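Local coordinates for protein E (Haemophilus influenzae, PDB 3ZH5) that acts as a multifunctional bacterial adhesin that binds host epithelial cells, vitronectin, laminin and plasminogen, aiding serum resistance and immune evasion, at residues Val42-Val47 with Gln69-Asn74; Tyr78-Val83 with Leu108-Asp113; Val83-Tyr88 with Lys101-His106. All coordinates share one frame; numbering follows the deposited sequence.

Interaction 1: residues Val42-Val47 with Gln69-Asn74; sequences VHFDAV and QYKILN. With EDO (1,2-ethanediol), chain C.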
loop_
_atom_site.group_PDB
_atom_site.type_symbol
_atom_site.label_atom_id
_atom_site.label_comp_id
_atom_site.label_asym_id
_atom_site.label_seq_id
_atom_site.Cartn_x
_atom_site.Cartn_y
_atom_site.Cartn_z
ATOM N N VAL A 42 -3.789 -11.495 6.652
ATOM C CA VAL A 42 -4.651 -10.508 6.025
ATOM C C VAL A 42 -4.031 -9.963 4.792
ATOM O O VAL A 42 -2.886 -9.529 4.824
ATOM C CB VAL A 42 -4.952 -9.301 6.993
ATOM C CG1 VAL A 42 -5.962 -8.362 6.377
ATOM C CG2 VAL A 42 -5.441 -9.802 8.340
ATOM N N HIS A 43 -4.821 -9.898 3.726
ATOM C CA HIS A 43 -4.390 -9.316 2.455
ATOM C C HIS A 43 -4.933 -7.898 2.325
ATOM O O HIS A 43 -6.104 -7.620 2.672
ATOM C CB HIS A 43 -4.886 -10.104 1.227
ATOM C CG HIS A 43 -4.423 -11.534 1.129
ATOM N ND1 HIS A 43 -4.198 -12.139 -0.075
ATOM C CD2 HIS A 43 -4.199 -12.478 2.071
ATOM C CE1 HIS A 43 -3.807 -13.391 0.117
ATOM N NE2 HIS A 43 -3.784 -13.610 1.418
ATOM N N PHE A 44 -4.112 -6.986 1.814
ATOM C CA PHE A 44 -4.552 -5.596 1.615
ATOM C C PHE A 44 -3.747 -4.845 0.591
ATOM O O PHE A 44 -2.602 -5.198 0.358
ATOM C CB PHE A 44 -4.522 -4.824 2.940
ATOM C CG PHE A 44 -3.146 -4.559 3.485
ATOM C CD1 PHE A 44 -2.511 -5.475 4.296
ATOM C CD2 PHE A 44 -2.528 -3.347 3.262
ATOM C CE1 PHE A 44 -1.257 -5.198 4.832
ATOM C CE2 PHE A 44 -1.269 -3.076 3.791
ATOM C CZ PHE A 44 -0.644 -4.017 4.572
ATOM N N ASP A 45 -4.317 -3.799 -0.015
ATOM C CA ASP A 45 -3.521 -2.858 -0.819
ATOM C C ASP A 45 -2.975 -1.688 -0.006
ATOM O O ASP A 45 -3.687 -1.046 0.732
ATOM C CB ASP A 45 -4.310 -2.279 -1.981
ATOM C CG ASP A 45 -4.669 -3.313 -3.032
ATOM O OD1 ASP A 45 -4.065 -4.422 -3.048
ATOM O OD2 ASP A 45 -5.535 -2.993 -3.874
ATOM N N ALA A 46 -1.690 -1.408 -0.157
ATOM C CA ALA A 46 -1.149 -0.131 0.301
ATOM C C ALA A 46 -1.241 0.788 -0.909
ATOM O O ALA A 46 -1.036 0.335 -2.035
ATOM C CB ALA A 46 0.277 -0.297 0.753
ATOM N N VAL A 47 -1.521 2.085 -0.695
ATOM C CA VAL A 47 -1.661 3.020 -1.812
ATOM C C VAL A 47 -0.841 4.253 -1.483
ATOM O O VAL A 47 -1.032 4.813 -0.429
ATOM C CB VAL A 47 -3.113 3.433 -2.031
ATOM C CG1 VAL A 47 -3.207 4.571 -2.983
ATOM C CG2 VAL A 47 -3.902 2.226 -2.590
ATOM N N GLN A 69 0.028 -1.243 -4.051
ATOM C CA GLN A 69 0.835 -2.429 -3.813
ATOM C C GLN A 69 0.078 -3.439 -3.000
ATOM O O GLN A 69 -0.404 -3.138 -1.915
ATOM C CB GLN A 69 2.102 -2.079 -3.077
ATOM C CG GLN A 69 3.040 -1.286 -3.944
ATOM C CD GLN A 69 4.342 -1.000 -3.266
ATOM O OE1 GLN A 69 4.389 -0.504 -2.142
ATOM N NE2 GLN A 69 5.416 -1.300 -3.957
ATOM N N TYR A 70 0.002 -4.643 -3.538
ATOM C CA TYR A 70 -0.655 -5.751 -2.871
ATOM C C TYR A 70 0.237 -6.328 -1.808
ATOM O O TYR A 70 1.363 -6.809 -2.102
ATOM C CB TYR A 70 -0.934 -6.813 -3.907
ATOM C CG TYR A 70 -1.898 -7.918 -3.484
ATOM C CD1 TYR A 70 -1.641 -8.715 -2.378
ATOM C CD2 TYR A 70 -3.051 -8.150 -4.200
ATOM C CE1 TYR A 70 -2.548 -9.724 -1.993
ATOM C CE2 TYR A 70 -3.951 -9.137 -3.827
ATOM C CZ TYR A 70 -3.687 -9.931 -2.727
ATOM O OH TYR A 70 -4.631 -10.922 -2.367
ATOM N N LYS A 71 -0.240 -6.295 -0.579
ATOM C CA LYS A 71 0.485 -6.851 0.569
ATOM C C LYS A 71 -0.245 -8.040 1.193
ATOM O O LYS A 71 -1.473 -8.081 1.166
ATOM C CB LYS A 71 0.621 -5.776 1.661
ATOM C CG LYS A 71 1.244 -4.490 1.164
ATOM C CD LYS A 71 2.733 -4.664 0.812
ATOM C CE LYS A 71 3.390 -3.285 0.752
ATOM N NZ LYS A 71 4.748 -3.314 0.204
ATOM N N ILE A 72 0.516 -8.922 1.852
ATOM C CA ILE A 72 -0.035 -9.943 2.683
ATOM C C ILE A 72 0.691 -9.863 3.999
ATOM O O ILE A 72 1.950 -9.938 4.066
ATOM C CB ILE A 72 0.150 -11.374 2.091
ATOM C CG1 ILE A 72 -0.553 -11.500 0.736
ATOM C CG2 ILE A 72 -0.324 -12.408 3.098
ATOM C CD1 ILE A 72 -0.226 -12.749 -0.050
ATOM N N LEU A 73 -0.116 -9.686 5.044
ATOM C CA LEU A 73 0.364 -9.612 6.411
ATOM C C LEU A 73 -0.006 -10.827 7.241
ATOM O O LEU A 73 -1.171 -11.215 7.311
ATOM C CB LEU A 73 -0.169 -8.313 7.075
ATOM C CG LEU A 73 0.050 -8.158 8.574
ATOM C CD1 LEU A 73 1.530 -7.881 8.798
ATOM C CD2 LEU A 73 -0.828 -6.992 9.120
ATOM N N ASN A 74 0.978 -11.388 7.935
ATOM C CA ASN A 74 0.725 -12.341 8.994
ATOM C C ASN A 74 0.793 -11.686 10.395
ATOM O O ASN A 74 1.864 -11.316 10.858
ATOM C CB ASN A 74 1.713 -13.491 8.893
ATOM C CG ASN A 74 1.372 -14.623 9.826
ATOM O OD1 ASN A 74 0.421 -14.536 10.606
ATOM N ND2 ASN A 74 2.105 -15.711 9.719
HETATM C C1 EDO C . -1.158 -16.698 2.148
HETATM O O1 EDO C . -0.099 -17.386 2.839
HETATM C C2 EDO C . -2.518 -17.072 2.742
HETATM O O2 EDO C . -3.495 -16.021 2.554
#

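Interaction 2: residues Tyr78-Val83 with Leu108-Asp113; sequences YHLTQV and LSLTPD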
loop_
_atom_site.group_PDB
_atom_site.type_symbol
_atom_site.label_atom_id
_atom_site.label_comp_id
_atom_site.label_asym_id
_atom_site.label_seq_id
_atom_site.Cartn_x
_atom_site.Cartn_y
_atom_site.Cartn_z
ATOM N N TYR A 78 4.168 -10.825 12.274
ATOM C CA TYR A 78 4.420 -9.576 11.561
ATOM C C TYR A 78 5.340 -9.760 10.338
ATOM O O TYR A 78 6.154 -8.891 10.012
ATOM C CB TYR A 78 4.979 -8.514 12.529
ATOM C CG TYR A 78 3.932 -7.698 13.287
ATOM C CD1 TYR A 78 2.797 -8.285 13.805
ATOM C CD2 TYR A 78 4.114 -6.325 13.503
ATOM C CE1 TYR A 78 1.839 -7.538 14.486
ATOM C CE2 TYR A 78 3.177 -5.570 14.181
ATOM C CZ TYR A 78 2.038 -6.190 14.679
ATOM O OH TYR A 78 1.088 -5.469 15.350
ATOM N N HIS A 79 5.166 -10.876 9.620
ATOM C CA HIS A 79 5.723 -10.981 8.275
ATOM C C HIS A 79 4.799 -10.288 7.311
ATOM O O HIS A 79 3.566 -10.468 7.370
ATOM C CB HIS A 79 5.864 -12.448 7.833
ATOM C CG HIS A 79 6.955 -13.195 8.538
ATOM N ND1 HIS A 79 7.260 -14.521 8.260
ATOM C CD2 HIS A 79 7.791 -12.817 9.533
ATOM C CE1 HIS A 79 8.220 -14.923 9.070
ATOM N NE2 HIS A 79 8.564 -13.904 9.852
ATOM N N LEU A 80 5.395 -9.532 6.404
ATOM C CA LEU A 80 4.678 -8.732 5.423
ATOM C C LEU A 80 5.280 -9.068 4.082
ATOM O O LEU A 80 6.479 -8.850 3.872
ATOM C CB LEU A 80 4.903 -7.229 5.643
ATOM C CG LEU A 80 4.019 -6.348 4.745
ATOM C CD1 LEU A 80 2.578 -6.480 5.161
ATOM C CD2 LEU A 80 4.346 -4.904 4.850
ATOM N N THR A 81 4.470 -9.626 3.185
ATOM C CA THR A 81 4.912 -9.941 1.823
ATOM C C THR A 81 4.432 -8.899 0.829
ATOM O O THR A 81 3.244 -8.500 0.821
ATOM C CB THR A 81 4.356 -11.319 1.448
ATOM O OG1 THR A 81 4.738 -12.260 2.467
ATOM C CG2 THR A 81 4.796 -11.752 0.064
ATOM N N GLN A 82 5.360 -8.419 0.018
ATOM C CA GLN A 82 5.067 -7.565 -1.134
ATOM C C GLN A 82 4.807 -8.491 -2.299
ATOM O O GLN A 82 5.699 -9.271 -2.680
ATOM C CB GLN A 82 6.237 -6.631 -1.437
ATOM C CG GLN A 82 6.243 -5.933 -2.811
ATOM C CD GLN A 82 5.088 -5.022 -3.125
ATOM O OE1 GLN A 82 4.457 -4.431 -2.238
ATOM N NE2 GLN A 82 4.830 -4.856 -4.416
ATOM N N VAL A 83 3.608 -8.388 -2.875
ATOM C CA VAL A 83 3.182 -9.312 -3.939
ATOM C C VAL A 83 3.232 -8.680 -5.316
ATOM O O VAL A 83 3.657 -9.314 -6.293
ATOM C CB VAL A 83 1.742 -9.813 -3.670
ATOM C CG1 VAL A 83 1.182 -10.580 -4.862
ATOM C CG2 VAL A 83 1.765 -10.656 -2.414
ATOM N N LEU A 108 9.213 -9.332 4.452
ATOM C CA LEU A 108 9.994 -8.779 5.573
ATOM C C LEU A 108 9.438 -9.246 6.897
ATOM O O LEU A 108 8.287 -9.627 6.995
ATOM C CB LEU A 108 9.886 -7.255 5.635
ATOM C CG LEU A 108 10.070 -6.424 4.390
ATOM C CD1 LEU A 108 8.737 -5.829 4.061
ATOM C CD2 LEU A 108 11.118 -5.344 4.646
ATOM N N SER A 109 10.242 -9.134 7.945
ATOM C CA SER A 109 9.750 -9.251 9.287
ATOM C C SER A 109 9.781 -7.792 9.803
ATOM O O SER A 109 10.834 -7.222 9.923
ATOM C CB SER A 109 10.674 -10.147 10.084
ATOM O OG SER A 109 10.200 -10.353 11.389
ATOM N N LEU A 110 8.608 -7.209 10.059
ATOM C CA LEU A 110 8.487 -5.784 10.324
ATOM C C LEU A 110 9.159 -5.435 11.617
ATOM O O LEU A 110 9.281 -6.259 12.515
ATOM C CB LEU A 110 7.011 -5.359 10.380
ATOM C CG LEU A 110 6.320 -5.483 9.010
ATOM C CD1 LEU A 110 4.833 -5.224 9.167
ATOM C CD2 LEU A 110 6.911 -4.493 8.015
ATOM N N THR A 111 9.569 -4.185 11.734
ATOM C CA THR A 111 10.236 -3.771 12.936
ATOM C C THR A 111 9.588 -2.463 13.431
ATOM O O THR A 111 9.114 -1.649 12.641
ATOM C CB THR A 111 11.779 -3.659 12.687
ATOM O OG1 THR A 111 12.441 -3.327 13.913
ATOM C CG2 THR A 111 12.084 -2.580 11.665
ATOM N N PRO A 112 9.567 -2.257 14.749
ATOM C CA PRO A 112 8.909 -1.049 15.254
ATOM C C PRO A 112 9.406 0.248 14.631
ATOM O O PRO A 112 10.478 0.330 14.017
ATOM C CB PRO A 112 9.242 -1.064 16.749
ATOM C CG PRO A 112 9.401 -2.493 17.067
ATOM C CD PRO A 112 10.064 -3.104 15.844
ATOM N N ASP A 113 8.584 1.268 14.796
ATOM C CA ASP A 113 8.941 2.630 14.434
ATOM C C ASP A 113 9.184 2.774 12.951
ATOM O O ASP A 113 10.186 3.344 12.507
ATOM C CB ASP A 113 10.177 3.087 15.180
ATOM C CG ASP A 113 10.256 4.574 15.242
ATOM O OD1 ASP A 113 9.162 5.174 15.288
ATOM O OD2 ASP A 113 11.375 5.128 15.216
HETATM O O HOH W 1 10.217 -13.266 12.351
#

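Interaction 3: residues Val83-Tyr88 with Lys101-His106; sequences VRTDFY and KKQKKH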
loop_
_atom_site.group_PDB
_atom_site.type_symbol
_atom_site.label_atom_id
_atom_site.label_comp_id
_atom_site.label_asym_id
_atom_site.label_seq_id
_atom_site.Cartn_x
_atom_site.Cartn_y
_atom_site.Cartn_z
ATOM N N VAL A 83 3.608 -8.388 -2.875
ATOM C CA VAL A 83 3.182 -9.312 -3.939
ATOM C C VAL A 83 3.232 -8.680 -5.316
ATOM O O VAL A 83 3.657 -9.314 -6.293
ATOM C CB VAL A 83 1.742 -9.813 -3.670
ATOM C CG1 VAL A 83 1.182 -10.580 -4.862
ATOM C CG2 VAL A 83 1.765 -10.656 -2.414
ATOM N N ARG A 84 2.753 -7.458 -5.431
ATOM C CA ARG A 84 2.784 -6.798 -6.735
ATOM C C ARG A 84 2.561 -5.308 -6.630
ATOM O O ARG A 84 2.092 -4.777 -5.589
ATOM C CB ARG A 84 1.811 -7.408 -7.728
ATOM C CG ARG A 84 0.390 -6.977 -7.575
ATOM C CD ARG A 84 -0.495 -7.447 -8.713
ATOM N NE ARG A 84 -0.345 -6.626 -9.925
ATOM C CZ ARG A 84 0.084 -7.067 -11.108
ATOM N NH1 ARG A 84 0.406 -8.346 -11.286
ATOM N NH2 ARG A 84 0.172 -6.230 -12.144
ATOM N N THR A 85 2.959 -4.645 -7.719
ATOM C CA THR A 85 2.928 -3.206 -7.827
ATOM C C THR A 85 2.284 -2.782 -9.118
ATOM O O THR A 85 2.601 -3.303 -10.176
ATOM C CB THR A 85 4.345 -2.625 -7.810
ATOM O OG1 THR A 85 4.950 -2.902 -6.544
ATOM C CG2 THR A 85 4.297 -1.140 -8.033
ATOM N N ASP A 86 1.352 -1.840 -9.006
ATOM C CA ASP A 86 0.706 -1.252 -10.163
ATOM C C ASP A 86 0.811 0.255 -10.060
ATOM O O ASP A 86 0.641 0.826 -8.972
ATOM C CB ASP A 86 -0.767 -1.681 -10.202
ATOM C CG ASP A 86 -0.935 -3.163 -10.549
ATOM O OD1 ASP A 86 -0.701 -3.509 -11.733
ATOM O OD2 ASP A 86 -1.282 -3.970 -9.646
ATOM N N PHE A 87 1.095 0.915 -11.177
ATOM C CA PHE A 87 1.124 2.370 -11.182
ATOM C C PHE A 87 -0.152 2.902 -11.793
ATOM O O PHE A 87 -0.679 2.314 -12.709
ATOM C CB PHE A 87 2.316 2.884 -11.977
ATOM C CG PHE A 87 3.633 2.401 -11.462
ATOM C CD1 PHE A 87 4.226 3.006 -10.370
ATOM C CD2 PHE A 87 4.288 1.360 -12.083
ATOM C CE1 PHE A 87 5.437 2.572 -9.899
ATOM C CE2 PHE A 87 5.502 0.923 -11.611
ATOM C CZ PHE A 87 6.078 1.531 -10.519
ATOM N N TYR A 88 -0.642 4.027 -11.291
ATOM C CA TYR A 88 -1.857 4.624 -11.827
ATOM C C TYR A 88 -1.654 6.089 -12.108
ATOM O O TYR A 88 -0.827 6.741 -11.469
ATOM C CB TYR A 88 -3.009 4.446 -10.848
ATOM C CG TYR A 88 -3.450 3.005 -10.722
ATOM C CD1 TYR A 88 -2.872 2.161 -9.788
ATOM C CD2 TYR A 88 -4.445 2.498 -11.540
ATOM C CE1 TYR A 88 -3.280 0.849 -9.670
ATOM C CE2 TYR A 88 -4.851 1.173 -11.440
ATOM C CZ TYR A 88 -4.263 0.357 -10.503
ATOM O OH TYR A 88 -4.666 -0.956 -10.385
ATOM N N LYS A 101 7.149 -5.704 -16.042
ATOM C CA LYS A 101 7.070 -7.074 -16.562
ATOM C C LYS A 101 7.286 -8.076 -15.434
ATOM O O LYS A 101 6.425 -8.916 -15.159
ATOM C CB LYS A 101 8.108 -7.297 -17.667
ATOM C CG LYS A 101 7.780 -6.592 -18.981
ATOM C CD LYS A 101 9.028 -6.284 -19.826
ATOM C CE LYS A 101 9.828 -5.113 -19.242
ATOM N NZ LYS A 101 10.855 -4.573 -20.183
ATOM N N LYS A 102 8.428 -7.982 -14.762
ATOM C CA LYS A 102 8.684 -8.837 -13.608
ATOM C C LYS A 102 8.299 -8.119 -12.319
ATOM O O LYS A 102 8.683 -6.979 -12.075
ATOM C CB LYS A 102 10.153 -9.287 -13.565
ATOM C CG LYS A 102 10.387 -10.533 -12.703
ATOM C CD LYS A 102 11.409 -11.456 -13.339
ATOM C CE LYS A 102 11.790 -12.611 -12.427
ATOM N NZ LYS A 102 12.835 -13.483 -13.076
ATOM N N GLN A 103 7.497 -8.793 -11.511
ATOM C CA GLN A 103 7.134 -8.275 -10.214
ATOM C C GLN A 103 8.167 -8.785 -9.232
ATOM O O GLN A 103 8.455 -9.989 -9.170
ATOM C CB GLN A 103 5.728 -8.749 -9.834
ATOM C CG GLN A 103 4.617 -8.134 -10.680
ATOM C CD GLN A 103 4.296 -6.718 -10.268
ATOM O OE1 GLN A 103 4.688 -6.294 -9.196
ATOM N NE2 GLN A 103 3.590 -5.980 -11.125
ATOM N N LYS A 104 8.740 -7.863 -8.476
ATOM C CA LYS A 104 9.727 -8.214 -7.473
ATOM C C LYS A 104 9.023 -8.432 -6.179
ATOM O O LYS A 104 8.282 -7.568 -5.726
ATOM C CB LYS A 104 10.769 -7.108 -7.337
ATOM C CG LYS A 104 11.952 -7.285 -8.277
ATOM C CD LYS A 104 12.718 -8.576 -7.928
ATOM C CE LYS A 104 12.875 -9.502 -9.133
ATOM N NZ LYS A 104 13.949 -9.042 -10.075
ATOM N N LYS A 105 9.206 -9.608 -5.600
ATOM C CA LYS A 105 8.450 -10.015 -4.435
ATOM C C LYS A 105 9.456 -10.201 -3.301
ATOM O O LYS A 105 10.638 -10.505 -3.515
ATOM C CB LYS A 105 7.608 -11.342 -4.675
ATOM C CG LYS A 105 6.600 -11.275 -5.809
ATOM C CD LYS A 105 6.188 -12.741 -6.309
ATOM C CE LYS A 105 5.390 -12.721 -7.621
ATOM N NZ LYS A 105 4.261 -11.666 -7.507
ATOM N N HIS A 106 9.016 -9.940 -2.078
ATOM C CA HIS A 106 9.822 -10.262 -0.915
ATOM C C HIS A 106 8.933 -10.241 0.300
ATOM O O HIS A 106 7.888 -9.630 0.269
ATOM C CB HIS A 106 10.931 -9.189 -0.760
ATOM C CG HIS A 106 10.426 -7.777 -0.645
ATOM N ND1 HIS A 106 9.957 -7.250 0.545
ATOM C CD2 HIS A 106 10.310 -6.784 -1.556
ATOM C CE1 HIS A 106 9.582 -6.005 0.355
ATOM N NE2 HIS A 106 9.790 -5.683 -0.905
#

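Interaction 1: residues Val42-Val47 with Gln69-Asn74
His43 and Tyr70 start on neighbouring strands and are brought together by their first torsions: CG of His43 lies beside its backbone N (chi1 -61°), whereas CG of Tyr70 is anti to its own N (chi1 -167°). Their rings meet rim to rim, with planes 76° apart, and His43 ND1 and Tyr70 OH share a nearly straight hydrogen bond of 2.6 Å. At the other nitrogen, His43 NE2 donates to O2 of an ethanediol 2.7 Å away, probably a crystallisation additive. Ile72 runs beside the imidazole and sets its CG1 over the middle of one face, 3.7 Å from the centroid, a CH-pi contact. A histidine suits this partly exposed face because it can offer nitrogens at its rim and a flat surface to an aliphatic neighbour. Asp45, on the same face, lays OD1 near Tyr70 CD2, while its OD2 forms a salt bridge with Arg68.

The other face, with Val42, Phe44, Ala46 and Leu73, is mainly apolar and largely buried; Gln69 and Lys71 join it. The Phe44 ring crosses Lys71 obliquely, with Lys71 CB, 3.6 Å from Phe44 CZ, over the ring face, while Leu73 CB reaches the ring edge at CE1. The long aliphatic part of Lys71 can line this interior because its NZ is taken by Gln82. Val42, Phe44 and Leu73 also touch helix 115-128. Six backbone hydrogen bonds, including Val42 N to Leu73 O at 2.7 Å, join the alternating pairs from Val42-Leu73 to Ala46-Gln69. This is an antiparallel beta ladder of the curled sheet, with one face packed against helix 115-128.

Interaction 2: residues Tyr78-Val83 with Leu108-Asp113
Tyr78-Leu80 and Leu108-Leu110 run antiparallel, with His79 and Ser109 as a non-hydrogen-bonded pair and Leu80 and Leu108 as a hydrogen-bonded one. The motif is a short antiparallel beta ladder, in which strand 106-109 adds to strand 79-88 of the sheet and then gives way to the loop that leads to helix 115-128. Leu80 and Leu108 exchange both backbone bonds: Leu80 N reaches Leu108 O at 3.0 Å, and Leu108 N reaches Leu80 O at 2.8 Å. Just past the strand, Leu110 N still donates to Tyr78 O at 3.0 Å in an almost linear bond (178°), carrying the pairing one step into the loop.

Leu80 and Leu110 suit the side that faces the helix, where branched apolar groups can pack. Leu110 crosses Leu80 obliquely, its CG 4.0 Å from Leu80 CB; one methyl, CD2, also approaches CD2 of Leu80. Both leucines pack on Leu116 of helix 115-128, and Leu110 touches Ala120 as well, a small residue that allows close approach. Leu108, more exposed, meets Leu80 more loosely, its CD1 4.4 Å from Leu80 CB. Tyr78 meets Leu110 CB to CB, and its hydroxyl is held by Gln121 of the same helix, which gives the polar end of an otherwise buried side chain a partner.

His79 and Ser109 occupy the opposite side of the ladder, where polar groups can meet solvent. OG of Ser109, anti to its backbone N (chi1 -177°), approaches the edge of the imidazole at CD2. One water lies in the plane of the ring and joins the two side chains, 3.1 Å from His79 NE2 and likewise 3.1 Å from Ser109 OG.

Interaction 3: residues Val83-Tyr88 with Lys101-His106
Gln103 projects from the loop before strand 106-109 toward the backbone of residues 83-88 of strand 79-88, replacing main-chain pairing with an amide that docks on a beta-strand edge. Its CB lies 4.1 Å from Val83 O, and CG passes at a similar distance from Arg84 CB. The bend at chi2 (-78°) places CD close to Arg84 CB and Thr85 N. At the tip, OE1 accepts from Thr85 N at 2.8 Å, with the donor tilted out of the amide plane. Gln103 NE2 donates to Thr85 O at 3.0 Å in a straighter bond (168°). Glutamine suits the position because one amide supplies both an acceptor and a donor that match the N-H and C=O of Thr85.

NE2 also lies over one face of the Arg84 guanidinium, toward its rim, the two flat groups being inclined by 41°. The guanidinium is fixed from its edge: NE and NH2 grip the two carboxylate oxygens of Asp86 side-on, with Arg84 NE to Asp86 OD2 at 2.8 Å. Asp86 OD1 has a second cationic partner in Arg97, so its carboxylate has two arginine partners.

Further along the loop, the long, flexible Lys105 lets a charged amine reach back to the strand while its CG stays 3.6 Å from Val83 O; its NZ donates to that same Val83 O at 2.7 Å.

Overall arrangement
All three contacts reach one antiparallel sheet, interaction 3 through a loop, but their character changes outward. Interaction 1 lies nearest the centre of the chain and joins strands 41-50 and 64-74 through a five-pair backbone ladder with a mainly apolar face. Interactions 2 and 3 share strand 79-88, which borders strand 64-74, and meet at Val83. Interaction 2 is partly buried, its short ladder and leucines continuing the cover of helix 115-128, while interaction 3 is a surface contact in which side-chain amide and ammonium groups bond to the strand backbone. Backbone bonds probably join interaction 1 to the others, Ile72 with Thr81 and Tyr70 with Val83 and Arg84, and Gln82 with His106 links interactions 2 and 3.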